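Local coordinates for mercuric reductase (PDB 4YWO), which probably catalyses the NADPH-dependent reduction of mercuric ion to elemental mercury, working as a homodimeric FAD-containing flavoenzyme, at residues I135-E138 against K139-I142; T296-P299 against H300-A303; M31-A34 against N35-G38; A317-Q320 against G321-T325. All coordinates share one frame; numbering follows the deposited sequence.

Interaction 1: I135-E138 against K139-I142; sequences IEAE and KFVI
K139 and F140 meet E138 and A137 round the corner at E138, where the chain leaves one strand and enters another. The aliphatic part of K139 doubles back along the peptide before it: CG sits beside the backbone N (chi1 -64°), a second bend follows at chi2, and CD comes 3.5 Å from E138 O. Its ammonium group is hydrogen-bonded to A328 O, on helix 314-330, and stays 6.0 Å from E138 OE1 (measured from K139 NZ), beyond any salt bridge. The two short strands run at 107° to each other; strand 133-137 is an edge of the small three-stranded antiparallel sheet, and strand 139-142 belongs to the parallel sheet of the Rossmann-type FAD domain. F140 fills the inside of this bend. A137 CB lies over one face of its ring in a CH-pi contact, 4.1 Å from the centroid of F140 and displaced toward the rim, with CZ and CE1 of F140 both 3.8 Å from A137 CB. Ring atom CE1 of F140 also comes 3.4 Å from A137 O, while I135 O stands further off at the ring edge, near its plane, 4.2 Å from F140 CZ. F122 meets the same ring edge-to-face, and the I142 side chain packs on I301 and A303 of the adjacent strand.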
loop_
_atom_site.group_PDB
_atom_site.type_symbol
_atom_site.label_atom_id
_atom_site.label_comp_id
_atom_site.label_asym_id
_atom_site.label_seq_id
_atom_site.Cartn_x
_atom_site.Cartn_y
_atom_site.Cartn_z
ATOM N N ILE A 135 43.186 -5.619 -16.728
ATOM C CA ILE A 135 42.743 -5.373 -15.360
ATOM C C ILE A 135 42.595 -6.730 -14.711
ATOM O O ILE A 135 41.774 -7.551 -15.109
ATOM C CB ILE A 135 41.406 -4.598 -15.331
ATOM C CG1 ILE A 135 41.493 -3.243 -16.085
ATOM C CG2 ILE A 135 40.973 -4.400 -13.875
ATOM C CD1 ILE A 135 42.431 -2.282 -15.394
ATOM N N GLU A 136 43.408 -6.974 -13.704
ATOM C CA GLU A 136 43.431 -8.188 -12.928
ATOM C C GLU A 136 42.778 -7.965 -11.544
ATOM O O GLU A 136 43.076 -6.974 -10.886
ATOM C CB GLU A 136 44.810 -8.680 -12.640
ATOM C CG GLU A 136 45.692 -8.777 -13.852
ATOM C CD GLU A 136 47.107 -9.294 -13.455
ATOM O OE1 GLU A 136 47.127 -10.380 -12.807
ATOM O OE2 GLU A 136 48.096 -8.633 -13.766
ATOM N N ALA A 137 42.043 -8.944 -11.105
ATOM C CA ALA A 137 41.435 -8.865 -9.788
ATOM C C ALA A 137 41.340 -10.229 -9.161
ATOM O O ALA A 137 41.147 -11.269 -9.823
ATOM C CB ALA A 137 40.076 -8.180 -9.886
ATOM N N GLU A 138 41.412 -10.261 -7.824
ATOM C CA GLU A 138 41.270 -11.461 -7.036
ATOM C C GLU A 138 39.860 -12.019 -7.099
ATOM O O GLU A 138 39.623 -13.210 -7.076
ATOM C CB GLU A 138 41.610 -11.167 -5.546
ATOM C CG GLU A 138 43.047 -10.686 -5.314
ATOM C CD GLU A 138 43.375 -10.336 -3.861
ATOM O OE1 GLU A 138 42.458 -10.261 -3.034
ATOM O OE2 GLU A 138 44.563 -10.077 -3.553
ATOM N N LYS A 139 38.915 -11.051 -7.150
ATOM C CA LYS A 139 37.542 -11.435 -7.209
ATOM C C LYS A 139 36.822 -10.552 -8.248
ATOM O O LYS A 139 37.178 -9.389 -8.402
ATOM C CB LYS A 139 36.854 -11.195 -5.848
ATOM C CG LYS A 139 37.391 -12.033 -4.684
ATOM C CD LYS A 139 36.934 -13.434 -4.872
ATOM C CE LYS A 139 37.633 -14.435 -3.940
ATOM N NZ LYS A 139 37.667 -13.838 -2.588
ATOM N N PHE A 140 35.826 -11.100 -8.912
ATOM C CA PHE A 140 34.951 -10.368 -9.851
ATOM C C PHE A 140 33.494 -10.541 -9.464
ATOM O O PHE A 140 33.021 -11.651 -9.095
ATOM C CB PHE A 140 35.070 -10.810 -11.313
ATOM C CG PHE A 140 36.398 -10.405 -11.935
ATOM C CD1 PHE A 140 37.509 -11.172 -11.664
ATOM C CD2 PHE A 140 36.506 -9.374 -12.822
ATOM C CE1 PHE A 140 38.739 -10.871 -12.258
ATOM C CE2 PHE A 140 37.757 -9.093 -13.414
ATOM C CZ PHE A 140 38.842 -9.788 -13.068
ATOM N N VAL A 141 32.721 -9.480 -9.710
ATOM C CA VAL A 141 31.277 -9.610 -9.738
ATOM C C VAL A 141 30.773 -9.172 -11.085
ATOM O O VAL A 141 31.045 -7.994 -11.508
ATOM C CB VAL A 141 30.642 -8.730 -8.618
ATOM C CG1 VAL A 141 29.101 -8.739 -8.788
ATOM C CG2 VAL A 141 31.081 -9.172 -7.235
ATOM N N ILE A 142 30.161 -10.083 -11.822
ATOM C CA ILE A 142 29.623 -9.783 -13.139
ATOM C C ILE A 142 28.180 -9.297 -12.982
ATOM O O ILE A 142 27.358 -10.072 -12.509
ATOM C CB ILE A 142 29.680 -10.986 -14.095
ATOM C CG1 ILE A 142 31.163 -11.507 -14.159
ATOM C CG2 ILE A 142 29.143 -10.644 -15.472
ATOM C CD1 ILE A 142 31.280 -12.751 -14.939
#

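Interaction 2: T296-P299 against H300-A303; sequences TDNP and HIYA
I301, P299 and H300 give up most surface here, and I301 is gripped through both its backbone and its side chain. I301 O receives T296 N at 2.8 Å in a nearly straight bond (168°) lying in the carbonyl plane. T296 OG1 is also 2.8 Å from I301 O, but its one proton could go to N298 O instead. In the other direction I301 N donates to N298 O at 3.0 Å, approaching from above the carbonyl plane, 48° out of it. The I301 side chain passes across the N298 amide at a slant, with CD1 3.2 Å from N298 ND2; that nitrogen is hydrogen-bonded to A278 O and P125 O. At the outer corner, the P299 ring packs against the start of H300, P299 CG lying 4.1 Å from H300 CD2. N298 OD1 accepts from H300 N at 2.9 Å: with CG of N298 swung opposite its own N (chi1 177°), the amide folds forward over the turn, its plane almost perpendicular to the imidazole, and OD1 sits at that ring's edge. N298 to I301 form a type I beta turn, with the N298 side chain closing an Asx turn onto H300, and it leads straight into edge strand 301-303 of the parallel FAD-domain sheet.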
loop_
_atom_site.group_PDB
_atom_site.type_symbol
_atom_site.label_atom_id
_atom_site.label_comp_id
_atom_site.label_asym_id
_atom_site.label_seq_id
_atom_site.Cartn_x
_atom_site.Cartn_y
_atom_site.Cartn_z
ATOM N N THR A 296 29.983 -18.464 -9.514
ATOM C CA THR A 296 30.018 -19.190 -10.767
ATOM C C THR A 296 30.889 -20.485 -10.593
ATOM O O THR A 296 31.427 -20.710 -9.535
ATOM C CB THR A 296 30.704 -18.354 -11.932
ATOM O OG1 THR A 296 32.110 -18.122 -11.689
ATOM C CG2 THR A 296 29.988 -17.007 -12.156
ATOM N N ASP A 297 31.117 -21.164 -11.690
ATOM C CA ASP A 297 32.127 -22.312 -11.722
ATOM C C ASP A 297 33.561 -21.908 -11.443
ATOM O O ASP A 297 34.347 -22.744 -10.944
ATOM C CB ASP A 297 31.995 -23.083 -13.031
ATOM C CG ASP A 297 30.658 -23.802 -13.113
ATOM O OD1 ASP A 297 30.547 -24.863 -12.482
ATOM O OD2 ASP A 297 29.710 -23.354 -13.757
ATOM N N ASN A 298 33.921 -20.628 -11.642
ATOM C CA ASN A 298 35.154 -20.077 -11.175
ATOM C C ASN A 298 34.923 -19.540 -9.844
ATOM O O ASN A 298 34.146 -18.603 -9.670
ATOM C CB ASN A 298 35.628 -18.989 -12.124
ATOM C CG ASN A 298 36.865 -18.301 -11.687
ATOM O OD1 ASN A 298 37.252 -18.196 -10.513
ATOM N ND2 ASN A 298 37.538 -17.712 -12.686
ATOM N N PRO A 299 35.521 -20.126 -8.787
ATOM C CA PRO A 299 35.150 -19.697 -7.422
ATOM C C PRO A 299 35.545 -18.301 -7.017
ATOM O O PRO A 299 35.120 -17.821 -5.962
ATOM C CB PRO A 299 35.884 -20.771 -6.501
ATOM C CG PRO A 299 37.103 -21.071 -7.342
ATOM C CD PRO A 299 36.662 -21.104 -8.764
ATOM N N HIS A 300 36.290 -17.595 -7.874
ATOM C CA HIS A 300 36.598 -16.219 -7.623
ATOM C C HIS A 300 35.668 -15.227 -8.376
ATOM O O HIS A 300 35.932 -14.026 -8.274
ATOM C CB HIS A 300 38.007 -15.916 -8.094
ATOM C CG HIS A 300 39.023 -16.774 -7.425
ATOM N ND1 HIS A 300 39.330 -16.625 -6.086
ATOM C CD2 HIS A 300 39.670 -17.885 -7.842
ATOM C CE1 HIS A 300 40.208 -17.548 -5.730
ATOM N NE2 HIS A 300 40.422 -18.333 -6.776
ATOM N N ILE A 301 34.719 -15.751 -9.068
ATOM C CA ILE A 301 33.801 -14.923 -9.951
ATOM C C ILE A 301 32.372 -15.240 -9.483
ATOM O O ILE A 301 31.921 -16.401 -9.461
ATOM C CB ILE A 301 33.996 -15.181 -11.422
ATOM C CG1 ILE A 301 35.425 -14.863 -11.782
ATOM C CG2 ILE A 301 32.995 -14.363 -12.254
ATOM C CD1 ILE A 301 35.755 -15.057 -13.247
ATOM N N TYR A 302 31.668 -14.129 -9.174
ATOM C CA TYR A 302 30.250 -14.174 -8.781
ATOM C C TYR A 302 29.505 -13.351 -9.847
ATOM O O TYR A 302 30.101 -12.623 -10.682
ATOM C CB TYR A 302 30.148 -13.514 -7.442
ATOM C CG TYR A 302 30.732 -14.330 -6.311
ATOM C CD1 TYR A 302 32.093 -14.323 -6.117
ATOM C CD2 TYR A 302 29.929 -14.942 -5.387
ATOM C CE1 TYR A 302 32.648 -15.061 -5.086
ATOM C CE2 TYR A 302 30.470 -15.706 -4.356
ATOM C CZ TYR A 302 31.805 -15.690 -4.187
ATOM O OH TYR A 302 32.480 -16.375 -3.181
ATOM N N ALA A 303 28.166 -13.475 -9.831
ATOM C CA ALA A 303 27.359 -12.730 -10.824
ATOM C C ALA A 303 26.020 -12.298 -10.152
ATOM O O ALA A 303 25.596 -12.918 -9.196
ATOM C CB ALA A 303 27.116 -13.509 -12.027
#

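Interaction 3: M31-A34 against N35-G38; sequences MIKA and NELG
N35 returns to M31 with two hydrogen bonds on one oxygen: N35 N and the side-chain N35 ND2 both lie 3.1 Å from M31 O and approach from opposite faces of its carbonyl plane. The N35 side chain lies alongside that of M31, pointing the same way, with its other end fixed by N35 OD1 accepting from the backbone N of D112. One residue on, E36 N donates to I32 O at 3.0 Å, and the extended E36 side chain lies beside I32, its OE2 3.5 Å from I32 CG2. E36 OE1 and K33 NZ are 4.4 Å apart, too far for a salt bridge, although the opposite charges may still attract; K33 NZ also makes a long, weak ion pair with E326. The K33 and E36 side chains cross at about a right angle. L37 CD1 rests 3.9 Å from K33 CG.

Beyond this shell the helix stops. L37 N is hydrogen-bonded to K33 O and weakly to A34 O, and G38, at positive phi, is the C-prime residue of a Schellman motif in which G38 N donates to N35 O and V39 N to A34 O. Helix 25-36 is the alpha element of the beta-alpha-beta unit between strands 16-21 and 42-45. M31 and I32 pack on helix 87-110, whereas K33, A34 and L37 face helix 314-330.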
loop_
_atom_site.group_PDB
_atom_site.type_symbol
_atom_site.label_atom_id
_atom_site.label_comp_id
_atom_site.label_asym_id
_atom_site.label_seq_id
_atom_site.Cartn_x
_atom_site.Cartn_y
_atom_site.Cartn_z
ATOM N N MET A 31 29.308 -1.968 -5.480
ATOM C CA MET A 31 30.267 -0.942 -5.215
ATOM C C MET A 31 30.091 -0.451 -3.779
ATOM O O MET A 31 31.087 -0.199 -3.033
ATOM C CB MET A 31 30.148 0.195 -6.137
ATOM C CG MET A 31 31.144 1.300 -5.830
ATOM S SD MET A 31 30.611 2.875 -6.486
ATOM C CE MET A 31 28.982 3.288 -5.870
ATOM N N ILE A 32 28.852 -0.297 -3.429
ATOM C CA ILE A 32 28.525 0.257 -2.083
ATOM C C ILE A 32 28.913 -0.740 -1.004
ATOM O O ILE A 32 29.613 -0.356 -0.035
ATOM C CB ILE A 32 27.065 0.653 -1.989
ATOM C CG1 ILE A 32 26.851 1.792 -2.926
ATOM C CG2 ILE A 32 26.715 0.961 -0.482
ATOM C CD1 ILE A 32 25.390 2.155 -3.072
ATOM N N LYS A 33 28.529 -1.988 -1.178
ATOM C CA LYS A 33 28.903 -3.033 -0.296
ATOM C C LYS A 33 30.389 -3.166 -0.159
ATOM O O LYS A 33 30.877 -3.447 0.935
ATOM C CB LYS A 33 28.337 -4.332 -0.674
ATOM C CG LYS A 33 28.642 -5.462 0.260
ATOM C CD LYS A 33 28.107 -5.076 1.648
ATOM C CE LYS A 33 27.540 -6.316 2.322
ATOM N NZ LYS A 33 26.601 -6.040 3.466
ATOM N N ALA A 34 31.103 -3.055 -1.265
ATOM C CA ALA A 34 32.555 -3.165 -1.184
ATOM C C ALA A 34 33.163 -2.049 -0.260
ATOM O O ALA A 34 34.021 -2.369 0.608
ATOM C CB ALA A 34 33.148 -3.076 -2.599
ATOM N N ASN A 35 32.713 -0.830 -0.426
ATOM C CA ASN A 35 33.127 0.309 0.418
ATOM C C ASN A 35 32.843 0.040 1.886
ATOM O O ASN A 35 33.689 0.347 2.741
ATOM C CB ASN A 35 32.449 1.611 -0.025
ATOM C CG ASN A 35 33.215 2.343 -1.052
ATOM O OD1 ASN A 35 33.720 3.380 -0.774
ATOM N ND2 ASN A 35 33.276 1.845 -2.277
ATOM N N GLU A 36 31.670 -0.468 2.177
ATOM C CA GLU A 36 31.240 -0.866 3.528
ATOM C C GLU A 36 32.138 -1.971 4.135
ATOM O O GLU A 36 32.344 -2.032 5.342
ATOM C CB GLU A 36 29.791 -1.299 3.542
ATOM C CG GLU A 36 28.844 -0.113 3.226
ATOM C CD GLU A 36 27.360 -0.505 3.025
ATOM O OE1 GLU A 36 27.030 -1.721 2.954
ATOM O OE2 GLU A 36 26.509 0.438 2.979
ATOM N N LEU A 37 32.706 -2.853 3.321
ATOM C CA LEU A 37 33.632 -3.854 3.802
ATOM C C LEU A 37 35.056 -3.390 3.668
ATOM O O LEU A 37 35.997 -4.219 3.757
ATOM C CB LEU A 37 33.426 -5.128 2.974
ATOM C CG LEU A 37 32.020 -5.653 3.136
ATOM C CD1 LEU A 37 31.712 -6.851 2.215
ATOM C CD2 LEU A 37 31.786 -5.897 4.647
ATOM N N GLY A 38 35.282 -2.117 3.357
ATOM C CA GLY A 38 36.636 -1.570 3.401
ATOM C C GLY A 38 37.480 -1.765 2.147
ATOM O O GLY A 38 38.681 -1.686 2.176
#

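Interaction 4: A317-Q320 against G321-T325; sequences AGRQ and GSIAT. With FAD (flavin-adenine dinucleotide), chain B.
R319 and I323 stand one turn apart on helix 314-330, which in this FAD-binding domain follows strand 301-303 and packs against helix 25-36. Backbone hydrogen bonds of the i to i+4 kind satisfy the peptide groups in succession: G321 N to A317 O, S322 N to G318 O, I323 N to R319 O, and A324 N to Q320 O, the last at 2.8 Å. G318 O may gain a second, weak donor in S322 OG at 3.4 Å, though that proton has another acceptor within reach. I323 CG1 lies over one face of the R319 guanidinium, offset toward its rim, and I323 CD1 is 4.0 Å from R319 CG. The arginine gets there with CG turned beside the carbonyl carbon (chi1 -172°) and a bend at chi2; its charge is answered across the dimer interface by a salt bridge from NH2 to D432 OD1 of the second subunit.

Q320 is extended: OE1 accepts from G305 N, while NE2 donates to a glycerol that probably came from the crystallisation liquor. A317 meets the cofactor through its methyl, CB lying 3.6 Å from FAD O2P and 3.8 Å from FAD C5'. G321 O accepts two hydrogen bonds from T325, from N at 3.2 Å and OG1 at 2.9 Å, reaching it from opposite faces of its carbonyl plane.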
loop_
_atom_site.group_PDB
_atom_site.type_symbol
_atom_site.label_atom_id
_atom_site.label_comp_id
_atom_site.label_asym_id
_atom_site.label_seq_id
_atom_site.Cartn_x
_atom_site.Cartn_y
_atom_site.Cartn_z
ATOM N N ALA A 317 18.078 -7.230 -8.308
ATOM C CA ALA A 317 19.466 -6.996 -8.855
ATOM C C ALA A 317 20.339 -6.324 -7.773
ATOM O O ALA A 317 21.458 -6.777 -7.516
ATOM C CB ALA A 317 19.397 -6.170 -10.126
ATOM N N GLY A 318 19.784 -5.325 -7.053
ATOM C CA GLY A 318 20.471 -4.660 -5.983
ATOM C C GLY A 318 20.878 -5.640 -4.899
ATOM O O GLY A 318 22.025 -5.678 -4.452
ATOM N N ARG A 319 19.921 -6.370 -4.374
ATOM C CA ARG A 319 20.163 -7.373 -3.324
ATOM C C ARG A 319 21.230 -8.374 -3.741
ATOM O O ARG A 319 22.160 -8.626 -2.901
ATOM C CB ARG A 319 18.930 -8.115 -2.947
ATOM C CG ARG A 319 19.087 -9.017 -1.743
ATOM C CD ARG A 319 19.143 -8.103 -0.530
ATOM N NE ARG A 319 19.633 -8.706 0.693
ATOM C CZ ARG A 319 20.367 -8.048 1.600
ATOM N NH1 ARG A 319 20.861 -6.818 1.350
ATOM N NH2 ARG A 319 20.675 -8.665 2.694
ATOM N N GLN A 320 21.148 -8.931 -4.970
ATOM C CA GLN A 320 22.180 -9.867 -5.496
ATOM C C GLN A 320 23.526 -9.178 -5.588
ATOM O O GLN A 320 24.551 -9.842 -5.241
ATOM C CB GLN A 320 21.709 -10.458 -6.780
ATOM C CG GLN A 320 20.500 -11.371 -6.723
ATOM C CD GLN A 320 20.060 -11.847 -8.010
ATOM O OE1 GLN A 320 20.218 -11.123 -9.063
ATOM N NE2 GLN A 320 19.400 -12.979 -8.044
ATOM N N GLY A 321 23.627 -7.898 -6.014
ATOM C CA GLY A 321 24.943 -7.235 -6.117
ATOM C C GLY A 321 25.550 -7.126 -4.707
ATOM O O GLY A 321 26.717 -7.408 -4.481
ATOM N N SER A 322 24.719 -6.790 -3.664
ATOM C CA SER A 322 25.216 -6.791 -2.313
ATOM C C SER A 322 25.656 -8.109 -1.804
ATOM O O SER A 322 26.739 -8.167 -1.152
ATOM C CB SER A 322 24.135 -6.231 -1.280
ATOM O OG SER A 322 23.798 -4.867 -1.613
ATOM N N ILE A 323 24.883 -9.147 -1.997
ATOM C CA ILE A 323 25.175 -10.465 -1.434
ATOM C C ILE A 323 26.421 -11.062 -2.158
ATOM O O ILE A 323 27.344 -11.624 -1.533
ATOM C CB ILE A 323 24.042 -11.397 -1.614
ATOM C CG1 ILE A 323 22.955 -11.010 -0.609
ATOM C CG2 ILE A 323 24.406 -12.834 -1.301
ATOM C CD1 ILE A 323 21.727 -11.855 -0.826
ATOM N N ALA A 324 26.482 -10.862 -3.453
ATOM C CA ALA A 324 27.605 -11.446 -4.257
ATOM C C ALA A 324 28.880 -10.846 -3.744
ATOM O O ALA A 324 29.882 -11.600 -3.575
ATOM C CB ALA A 324 27.415 -11.174 -5.732
ATOM N N THR A 325 28.872 -9.557 -3.484
ATOM C CA THR A 325 30.030 -8.815 -3.045
ATOM C C THR A 325 30.455 -9.319 -1.644
ATOM O O THR A 325 31.637 -9.583 -1.361
ATOM C CB THR A 325 29.843 -7.375 -3.158
ATOM O OG1 THR A 325 29.606 -6.984 -4.500
ATOM C CG2 THR A 325 30.948 -6.541 -2.561
HETATM P PA FAD B . 21.903 -3.372 -15.973
HETATM O O1A FAD B . 21.434 -2.198 -15.147
HETATM O O2A FAD B . 21.600 -3.422 -17.451
HETATM O O5B FAD B . 23.495 -3.518 -15.780
HETATM C C5B FAD B . 24.354 -3.635 -16.912
HETATM C C4B FAD B . 25.222 -2.388 -17.021
HETATM O O4B FAD B . 26.600 -2.765 -17.101
HETATM C C3B FAD B . 24.884 -1.587 -18.269
HETATM O O3B FAD B . 24.455 -0.272 -17.906
HETATM C C2B FAD B . 26.160 -1.512 -19.083
HETATM O O2B FAD B . 26.556 -0.147 -19.249
HETATM C C1B FAD B . 27.216 -2.269 -18.293
HETATM N N9A FAD B . 27.728 -3.404 -19.102
HETATM C C8A FAD B . 26.977 -4.342 -19.706
HETATM N N7A FAD B . 27.752 -5.240 -20.366
HETATM C C5A FAD B . 29.035 -4.876 -20.186
HETATM C C6A FAD B . 30.360 -5.387 -20.610
HETATM N N6A FAD B . 30.469 -6.497 -21.379
HETATM N N1A FAD B . 31.456 -4.708 -20.204
HETATM C C2A FAD B . 31.360 -3.603 -19.439
HETATM N N3A FAD B . 30.192 -3.085 -19.018
HETATM C C4A FAD B . 29.014 -3.665 -19.352
HETATM N N1 FAD B . 12.201 -3.766 -12.588
HETATM C C2 FAD B . 11.483 -3.480 -11.473
HETATM O O2 FAD B . 11.807 -4.022 -10.394
HETATM N N3 FAD B . 10.435 -2.636 -11.480
HETATM C C4 FAD B . 10.024 -2.016 -12.593
HETATM O O4 FAD B . 9.045 -1.237 -12.567
HETATM C C4X FAD B . 10.756 -2.274 -13.857
HETATM N N5 FAD B . 10.404 -1.688 -15.022
HETATM C C5X FAD B . 11.092 -1.944 -16.160
HETATM C C6 FAD B . 10.712 -1.329 -17.347
HETATM C C7 FAD B . 11.413 -1.587 -18.520
HETATM C C7M FAD B . 10.999 -0.919 -19.806
HETATM C C8 FAD B . 12.571 -2.520 -18.507
HETATM C C8M FAD B . 13.328 -2.797 -19.779
HETATM C C9 FAD B . 12.954 -3.137 -17.322
HETATM C C9A FAD B . 12.254 -2.879 -16.150
HETATM N N10 FAD B . 12.635 -3.500 -14.944
HETATM C C10 FAD B . 11.898 -3.212 -13.780
HETATM C "C1'" FAD B . 13.771 -4.424 -14.902
HETATM C "C2'" FAD B . 14.980 -3.715 -14.302
HETATM O "O2'" FAD B . 15.201 -2.481 -14.992
HETATM C "C3'" FAD B . 16.228 -4.584 -14.403
HETATM O "O3'" FAD B . 15.954 -5.878 -13.854
HETATM C "C4'" FAD B . 17.395 -3.952 -13.655
HETATM O "O4'" FAD B . 17.794 -2.749 -14.321
HETATM C "C5'" FAD B . 18.580 -4.908 -13.582
HETATM O "O5'" FAD B . 19.783 -4.163 -13.405
HETATM P P FAD B . 21.213 -4.840 -13.696
HETATM O O1P FAD B . 22.281 -3.974 -13.071
HETATM O O2P FAD B . 21.126 -6.304 -13.337
HETATM O O3P FAD B . 21.341 -4.720 -15.296
#

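Overall arrangement
All four contacts are local, each made by one continuous stretch of chain, and they lie in series, so none nests within or crosses another. Interaction 3 comes first, at the end of helix 25-36; interaction 1 then rounds the corner from the small antiparallel sheet into strand 139-142. Interaction 2 brings the chain back into strand 301-303, the neighbour of 139-142, and probable hydrogen bonds from Y302 N to F140 O and from I142 N to Y302 O join them. Interaction 4, on the helix after that strand, packs against both: V141 CG2 touches T325 OG1 and Y302 meets A324. K33 and A34 of interaction 3 lie against S322 and T325, tying the two helices together.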